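Local coordinates for zonadhesin (Komagataella phaffii, PDB 5FX8), which is a putative cell-wall adhesin that may take part in cell-cell interaction, contacting other proteins through salt bridges and hydrogen bonds, at residues V195-G200 with S223-I229; V163-I169 with V260-L266. All coordinates share one frame; numbering follows the deposited sequence.

Contact 1: residues V195-G200 with S223-I229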
loop_
_atom_site.group_PDB
_atom_site.type_symbol
_atom_site.label_atom_id
_atom_site.label_comp_id
_atom_site.label_asym_id
_atom_site.label_seq_id
_atom_site.Cartn_x
_atom_site.Cartn_y
_atom_site.Cartn_z
ATOM N N VAL C 195 -40.824 -14.496 -0.186
ATOM C CA VAL C 195 -40.267 -13.330 -0.864
ATOM C C VAL C 195 -38.935 -13.746 -1.470
ATOM O O VAL C 195 -38.111 -14.369 -0.799
ATOM C CB VAL C 195 -40.099 -12.147 0.107
ATOM C CG1 VAL C 195 -39.752 -10.874 -0.639
ATOM C CG2 VAL C 195 -41.352 -11.935 0.913
ATOM N N LYS C 196 -38.735 -13.440 -2.739
ATOM C CA LYS C 196 -37.579 -13.952 -3.454
ATOM C C LYS C 196 -37.206 -12.943 -4.530
ATOM O O LYS C 196 -37.952 -12.007 -4.818
ATOM C CB LYS C 196 -37.857 -15.344 -4.041
ATOM C CG LYS C 196 -38.961 -15.361 -5.063
ATOM C CD LYS C 196 -39.273 -16.737 -5.595
ATOM C CE LYS C 196 -40.374 -16.644 -6.625
ATOM N NZ LYS C 196 -40.786 -17.956 -7.168
ATOM N N TYR C 197 -36.023 -13.114 -5.104
ATOM C CA TYR C 197 -35.616 -12.224 -6.174
ATOM C C TYR C 197 -34.749 -13.000 -7.145
ATOM O O TYR C 197 -34.268 -14.086 -6.847
ATOM C CB TYR C 197 -34.892 -10.979 -5.643
ATOM C CG TYR C 197 -33.441 -11.198 -5.268
ATOM C CD1 TYR C 197 -33.089 -11.666 -4.007
ATOM C CD2 TYR C 197 -32.426 -10.924 -6.172
ATOM C CE1 TYR C 197 -31.772 -11.874 -3.665
ATOM C CE2 TYR C 197 -31.116 -11.122 -5.847
ATOM C CZ TYR C 197 -30.778 -11.599 -4.588
ATOM O OH TYR C 197 -29.444 -11.791 -4.265
ATOM N N ALA C 198 -34.573 -12.429 -8.326
ATOM C CA ALA C 198 -33.720 -13.011 -9.333
ATOM C C ALA C 198 -33.152 -11.883 -10.164
ATOM O O ALA C 198 -33.712 -10.795 -10.221
ATOM C CB ALA C 198 -34.488 -13.986 -10.215
ATOM N N VAL C 199 -32.030 -12.152 -10.815
ATOM C CA VAL C 199 -31.407 -11.203 -11.723
ATOM C C VAL C 199 -31.158 -11.925 -13.037
ATOM O O VAL C 199 -30.403 -12.898 -13.074
ATOM C CB VAL C 199 -30.092 -10.638 -11.161
ATOM C CG1 VAL C 199 -29.580 -9.546 -12.048
ATOM C CG2 VAL C 199 -30.271 -10.112 -9.759
ATOM N N GLY C 200 -31.793 -11.462 -14.106
ATOM C CA GLY C 200 -31.642 -12.068 -15.410
ATOM C C GLY C 200 -31.067 -11.079 -16.402
ATOM O O GLY C 200 -31.221 -9.869 -16.254
ATOM N N SER C 223 -31.449 -16.432 -18.034
ATOM C CA SER C 223 -32.323 -16.079 -16.929
ATOM C C SER C 223 -31.607 -16.346 -15.611
ATOM O O SER C 223 -30.564 -17.002 -15.561
ATOM C CB SER C 223 -33.613 -16.884 -17.017
ATOM O OG SER C 223 -33.323 -18.254 -17.236
ATOM N N GLY C 224 -32.161 -15.828 -14.536
ATOM C CA GLY C 224 -31.502 -15.885 -13.249
ATOM C C GLY C 224 -31.878 -17.117 -12.459
ATOM O O GLY C 224 -32.363 -18.117 -12.992
ATOM N N GLU C 225 -31.657 -17.030 -11.158
ATOM C CA GLU C 225 -32.067 -18.066 -10.227
ATOM C C GLU C 225 -32.846 -17.411 -9.099
ATOM O O GLU C 225 -32.401 -16.403 -8.542
ATOM C CB GLU C 225 -30.858 -18.821 -9.682
ATOM C CG GLU C 225 -31.195 -20.101 -8.944
ATOM C CD GLU C 225 -30.105 -21.160 -9.077
ATOM O OE1 GLU C 225 -29.207 -20.998 -9.934
ATOM O OE2 GLU C 225 -30.149 -22.160 -8.329
ATOM N N TRP C 226 -34.001 -17.980 -8.765
ATOM C CA TRP C 226 -34.766 -17.470 -7.642
ATOM C C TRP C 226 -33.989 -17.628 -6.343
ATOM O O TRP C 226 -33.537 -18.721 -6.001
ATOM C CB TRP C 226 -36.103 -18.188 -7.535
ATOM C CG TRP C 226 -37.150 -17.771 -8.535
ATOM C CD1 TRP C 226 -37.826 -18.585 -9.381
ATOM C CD2 TRP C 226 -37.641 -16.453 -8.770
ATOM N NE1 TRP C 226 -38.708 -17.866 -10.124
ATOM C CE2 TRP C 226 -38.621 -16.550 -9.770
ATOM C CE3 TRP C 226 -37.353 -15.199 -8.231
ATOM C CZ2 TRP C 226 -39.311 -15.452 -10.245
ATOM C CZ3 TRP C 226 -38.042 -14.111 -8.696
ATOM C CH2 TRP C 226 -39.006 -14.240 -9.701
ATOM N N ILE C 227 -33.856 -16.530 -5.609
ATOM C CA ILE C 227 -33.104 -16.473 -4.365
ATOM C C ILE C 227 -34.051 -15.988 -3.273
ATOM O O ILE C 227 -34.530 -14.856 -3.327
ATOM C CB ILE C 227 -31.883 -15.546 -4.490
ATOM C CG1 ILE C 227 -30.936 -16.072 -5.560
ATOM C CG2 ILE C 227 -31.153 -15.394 -3.165
ATOM C CD1 ILE C 227 -29.909 -15.089 -5.940
ATOM N N PRO C 228 -34.348 -16.792 -2.266
ATOM C CA PRO C 228 -35.252 -16.339 -1.212
ATOM C C PRO C 228 -34.633 -15.216 -0.393
ATOM O O PRO C 228 -33.418 -15.029 -0.340
ATOM C CB PRO C 228 -35.464 -17.599 -0.370
ATOM C CG PRO C 228 -34.270 -18.435 -0.619
ATOM C CD PRO C 228 -33.773 -18.120 -1.987
ATOM N N ILE C 229 -35.501 -14.452 0.248
ATOM C CA ILE C 229 -35.123 -13.306 1.045
ATOM C C ILE C 229 -35.637 -13.583 2.450
ATOM O O ILE C 229 -36.845 -13.733 2.652
ATOM C CB ILE C 229 -35.714 -12.008 0.483
ATOM C CG1 ILE C 229 -35.091 -11.634 -0.854
ATOM C CG2 ILE C 229 -35.568 -10.874 1.442
ATOM C CD1 ILE C 229 -35.715 -10.408 -1.431
HETATM O O HOH W 1 -39.249 -14.724 2.277
HETATM O O HOH W 2 -30.748 -14.635 -9.886
#
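Y197 and I227 pair through both of their backbone polar groups: Y197 N gives its proton to I227 O, and I227 N returns one to Y197 O at 2.8 Å. Two residues further on, I229 N reaches V195 O at 2.8 Å. The reciprocal bond there is replaced by a water, which takes the proton of V195 N and lies close to I229 O. Past W226 the direct pairing lapses although the backbones stay close, and a second water accepts from V199 N (2.9 Å) and from E225 N, satisfying two donors that have no direct partner across the gap. The outward backbone groups of K196, A198 and G200 are used by strand 260-268 instead.

Side chains meet on both faces. K196 lays its extended chain across W226: CG starts between the backbone N and carbonyl carbon (chi1 63°), and everything beyond is straight. CE sits over the six-membered ring, and K196 NZ stands 3.6 Å from the centroid of the W226 five-membered ring, only 7° off its normal, a cation-pi contact that gives the ammonium an aromatic partner besides a weak, long ion pair with E164. A198 CB meets W226 CE3 obliquely at 3.7 Å.

On the other face I227 CB rides over the Y197 ring, with I227 CG2 3.6 Å from Y197 CE1, while I229 CG1 comes to the ring edge. I229 also touches V195 and, with it, F240 of strand 237-242; Y197 meets F251 edge-to-face. This is a short antiparallel edge strand, 227-228, added to the rim of one sheet in the two-sheet beta fold of the second cohesin-like domain, within the N-terminal part of the adhesin.

Contact 2: residues V163-I169 with V260-L266; sequences VEWFVDI and VLRVSFL
W165 and F265 face each other as a hydrogen-bonded antiparallel pair, and their side chains fill the tight face of this strand pairing. The CB of W165 lies over the F265 ring, 3.8 Å from its centroid, while the two aromatic systems are roughly parallel but slid apart, so that they barely overlap. F265 leaves the backbone at chi1 42°, which swings its ring across to W165 and lets V167 CG2 meet its edge at F265 CE1, 3.7 Å away. I169 and L261 continue this apolar row, which is buried against strands 176-186 and 275-286.

The opposite face is mixed, and E164, F166 and L266 at one end of it are partly exposed. There S264 OG donates to E164 OE2 at 2.7 Å, on the anti lone pair, and the same hydroxyl lies at the edge of the F166 ring. Toward V260 this face is buried again. R262 CD lies over the F166 ring, 4.1 Å from its centroid; the bend at chi3 (-72°) beyond it turns the guanidinium almost parallel to the ring. The group then meets the D168 carboxylate side by side, planes 16° apart. R262 NE gives a hydrogen bond to D168 OD1, on its syn lone pair, at 2.6 Å; R262 NH2 faces D168 OD2 in the same salt bridge, modelled too close for its length to be trusted.

Second partners enlarge the pair into a network, R149 reaching D168 and D208 reaching R262. With two arginines around D168 and two carboxylates around R262, both groups are probably kept ionised, and their buried charges are paired rather than stranded.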
loop_
_atom_site.group_PDB
_atom_site.type_symbol
_atom_site.label_atom_id
_atom_site.label_comp_id
_atom_site.label_asym_id
_atom_site.label_seq_id
_atom_site.Cartn_x
_atom_site.Cartn_y
_atom_site.Cartn_z
ATOM N N VAL C 163 -52.122 -14.062 -5.462
ATOM C CA VAL C 163 -51.434 -13.176 -6.395
ATOM C C VAL C 163 -49.946 -13.311 -6.168
ATOM O O VAL C 163 -49.475 -13.151 -5.041
ATOM C CB VAL C 163 -51.800 -11.699 -6.212
ATOM C CG1 VAL C 163 -51.626 -10.988 -7.523
ATOM C CG2 VAL C 163 -53.137 -11.549 -5.677
ATOM N N GLU C 164 -49.203 -13.538 -7.230
ATOM C CA GLU C 164 -47.767 -13.357 -7.201
ATOM C C GLU C 164 -47.474 -12.032 -7.885
ATOM O O GLU C 164 -47.849 -11.833 -9.045
ATOM C CB GLU C 164 -47.061 -14.515 -7.888
ATOM C CG GLU C 164 -45.567 -14.508 -7.697
ATOM C CD GLU C 164 -44.885 -15.679 -8.353
ATOM O OE1 GLU C 164 -45.545 -16.417 -9.137
ATOM O OE2 GLU C 164 -43.675 -15.851 -8.075
ATOM N N TRP C 165 -46.874 -11.108 -7.145
ATOM C CA TRP C 165 -46.478 -9.823 -7.686
ATOM C C TRP C 165 -45.041 -9.901 -8.156
ATOM O O TRP C 165 -44.214 -10.554 -7.522
ATOM C CB TRP C 165 -46.591 -8.727 -6.641
ATOM C CG TRP C 165 -47.926 -8.488 -6.116
ATOM C CD1 TRP C 165 -48.421 -8.909 -4.924
ATOM C CD2 TRP C 165 -48.950 -7.723 -6.727
ATOM N NE1 TRP C 165 -49.698 -8.457 -4.754
ATOM C CE2 TRP C 165 -50.052 -7.728 -5.855
ATOM C CE3 TRP C 165 -49.051 -7.038 -7.938
ATOM C CZ2 TRP C 165 -51.244 -7.081 -6.156
ATOM C CZ3 TRP C 165 -50.232 -6.384 -8.232
ATOM C CH2 TRP C 165 -51.311 -6.408 -7.342
ATOM N N PHE C 166 -44.754 -9.246 -9.281
ATOM C CA PHE C 166 -43.397 -9.066 -9.784
ATOM C C PHE C 166 -43.106 -7.580 -9.862
ATOM O O PHE C 166 -43.894 -6.824 -10.429
ATOM C CB PHE C 166 -43.196 -9.693 -11.166
ATOM C CG PHE C 166 -43.163 -11.198 -11.168
ATOM C CD1 PHE C 166 -42.975 -11.905 -10.000
ATOM C CD2 PHE C 166 -43.320 -11.904 -12.341
ATOM C CE1 PHE C 166 -42.944 -13.289 -9.984
ATOM C CE2 PHE C 166 -43.296 -13.292 -12.333
ATOM C CZ PHE C 166 -43.103 -13.982 -11.139
ATOM N N VAL C 167 -41.987 -7.161 -9.292
ATOM C CA VAL C 167 -41.476 -5.809 -9.457
ATOM C C VAL C 167 -40.150 -5.934 -10.192
ATOM O O VAL C 167 -39.192 -6.513 -9.666
ATOM C CB VAL C 167 -41.303 -5.090 -8.115
ATOM C CG1 VAL C 167 -40.841 -3.683 -8.344
ATOM C CG2 VAL C 167 -42.608 -5.096 -7.330
ATOM N N ASP C 168 -40.098 -5.428 -11.415
ATOM C CA ASP C 168 -38.897 -5.485 -12.233
ATOM C C ASP C 168 -38.165 -4.155 -12.176
ATOM O O ASP C 168 -38.773 -3.103 -12.380
ATOM C CB ASP C 168 -39.238 -5.824 -13.678
ATOM C CG ASP C 168 -39.528 -7.287 -13.873
ATOM O OD1 ASP C 168 -39.482 -8.028 -12.877
ATOM O OD2 ASP C 168 -39.795 -7.706 -15.018
ATOM N N ILE C 169 -36.866 -4.207 -11.907
ATOM C CA ILE C 169 -36.002 -3.033 -11.919
ATOM C C ILE C 169 -35.026 -3.185 -13.080
ATOM O O ILE C 169 -34.187 -4.094 -13.067
ATOM C CB ILE C 169 -35.240 -2.864 -10.604
ATOM C CG1 ILE C 169 -36.170 -3.020 -9.397
ATOM C CG2 ILE C 169 -34.501 -1.544 -10.649
ATOM C CD1 ILE C 169 -37.079 -1.887 -9.180
ATOM N N VAL C 260 -31.927 -7.248 -15.346
ATOM C CA VAL C 260 -33.185 -6.868 -14.718
ATOM C C VAL C 260 -33.276 -7.584 -13.382
ATOM O O VAL C 260 -33.144 -8.809 -13.328
ATOM C CB VAL C 260 -34.408 -7.211 -15.596
ATOM C CG1 VAL C 260 -35.677 -7.074 -14.810
ATOM C CG2 VAL C 260 -34.495 -6.298 -16.777
ATOM N N LEU C 261 -33.473 -6.819 -12.309
ATOM C CA LEU C 261 -33.794 -7.362 -10.995
ATOM C C LEU C 261 -35.296 -7.575 -10.868
ATOM O O LEU C 261 -36.075 -6.646 -11.065
ATOM C CB LEU C 261 -33.334 -6.416 -9.884
ATOM C CG LEU C 261 -33.788 -6.809 -8.484
ATOM C CD1 LEU C 261 -33.136 -8.072 -8.128
ATOM C CD2 LEU C 261 -33.379 -5.775 -7.513
ATOM N N ARG C 262 -35.700 -8.780 -10.497
ATOM C CA ARG C 262 -37.111 -9.109 -10.364
ATOM C C ARG C 262 -37.383 -9.567 -8.944
ATOM O O ARG C 262 -36.843 -10.580 -8.505
ATOM C CB ARG C 262 -37.518 -10.187 -11.370
ATOM C CG ARG C 262 -38.890 -10.792 -11.125
ATOM C CD ARG C 262 -39.396 -11.514 -12.342
ATOM N NE ARG C 262 -39.770 -10.556 -13.369
ATOM C CZ ARG C 262 -40.095 -10.893 -14.605
ATOM N NH1 ARG C 262 -40.084 -12.170 -14.955
ATOM N NH2 ARG C 262 -40.425 -9.959 -15.484
ATOM N N VAL C 263 -38.223 -8.837 -8.232
ATOM C CA VAL C 263 -38.618 -9.229 -6.892
ATOM C C VAL C 263 -40.007 -9.841 -6.947
ATOM O O VAL C 263 -40.919 -9.279 -7.554
ATOM C CB VAL C 263 -38.575 -8.033 -5.933
ATOM C CG1 VAL C 263 -38.927 -8.492 -4.541
ATOM C CG2 VAL C 263 -37.213 -7.437 -5.938
ATOM N N SER C 264 -40.174 -10.986 -6.310
ATOM C CA SER C 264 -41.440 -11.697 -6.299
ATOM C C SER C 264 -41.942 -11.793 -4.870
ATOM O O SER C 264 -41.213 -12.256 -3.997
ATOM C CB SER C 264 -41.267 -13.084 -6.906
ATOM O OG SER C 264 -42.416 -13.874 -6.744
ATOM N N PHE C 265 -43.179 -11.369 -4.618
ATOM C CA PHE C 265 -43.786 -11.612 -3.314
ATOM C C PHE C 265 -45.210 -12.130 -3.456
ATOM O O PHE C 265 -46.032 -11.546 -4.161
ATOM C CB PHE C 265 -43.748 -10.373 -2.408
ATOM C CG PHE C 265 -44.071 -9.102 -3.092
ATOM C CD1 PHE C 265 -43.128 -8.463 -3.864
ATOM C CD2 PHE C 265 -45.309 -8.516 -2.922
ATOM C CE1 PHE C 265 -43.420 -7.283 -4.487
ATOM C CE2 PHE C 265 -45.616 -7.321 -3.533
ATOM C CZ PHE C 265 -44.672 -6.703 -4.316
ATOM N N LEU C 266 -45.488 -13.221 -2.764
ATOM C CA LEU C 266 -46.774 -13.880 -2.832
ATOM C C LEU C 266 -47.741 -13.233 -1.861
ATOM O O LEU C 266 -47.374 -12.818 -0.761
ATOM C CB LEU C 266 -46.624 -15.362 -2.498
ATOM C CG LEU C 266 -47.778 -16.344 -2.683
ATOM C CD1 LEU C 266 -48.145 -16.381 -4.126
ATOM C CD2 LEU C 266 -47.367 -17.727 -2.238
#

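How the contacts relate
Contacts 1 and 2 are neighbouring strand pairings in one antiparallel sheet: strands 189-200 and 260-268 lie side by side in it, with A198 O and R262 N, and G200 O and V260 N, as probable hydrogen-bonding pairs. Contact 2 lies further in; it is largely buried, and direct backbone bonds run along most of its length. Contact 1 lies at the rim, where the last strand is short and water bridges the backbones on both sides of the short run of direct bonds. Their chemistry differs accordingly, with a buried ion-pair network in contact 2 and a lysine over a tryptophan in contact 1. On the face carrying K196 and S264, W226 also touches R262 and S264, joining the two.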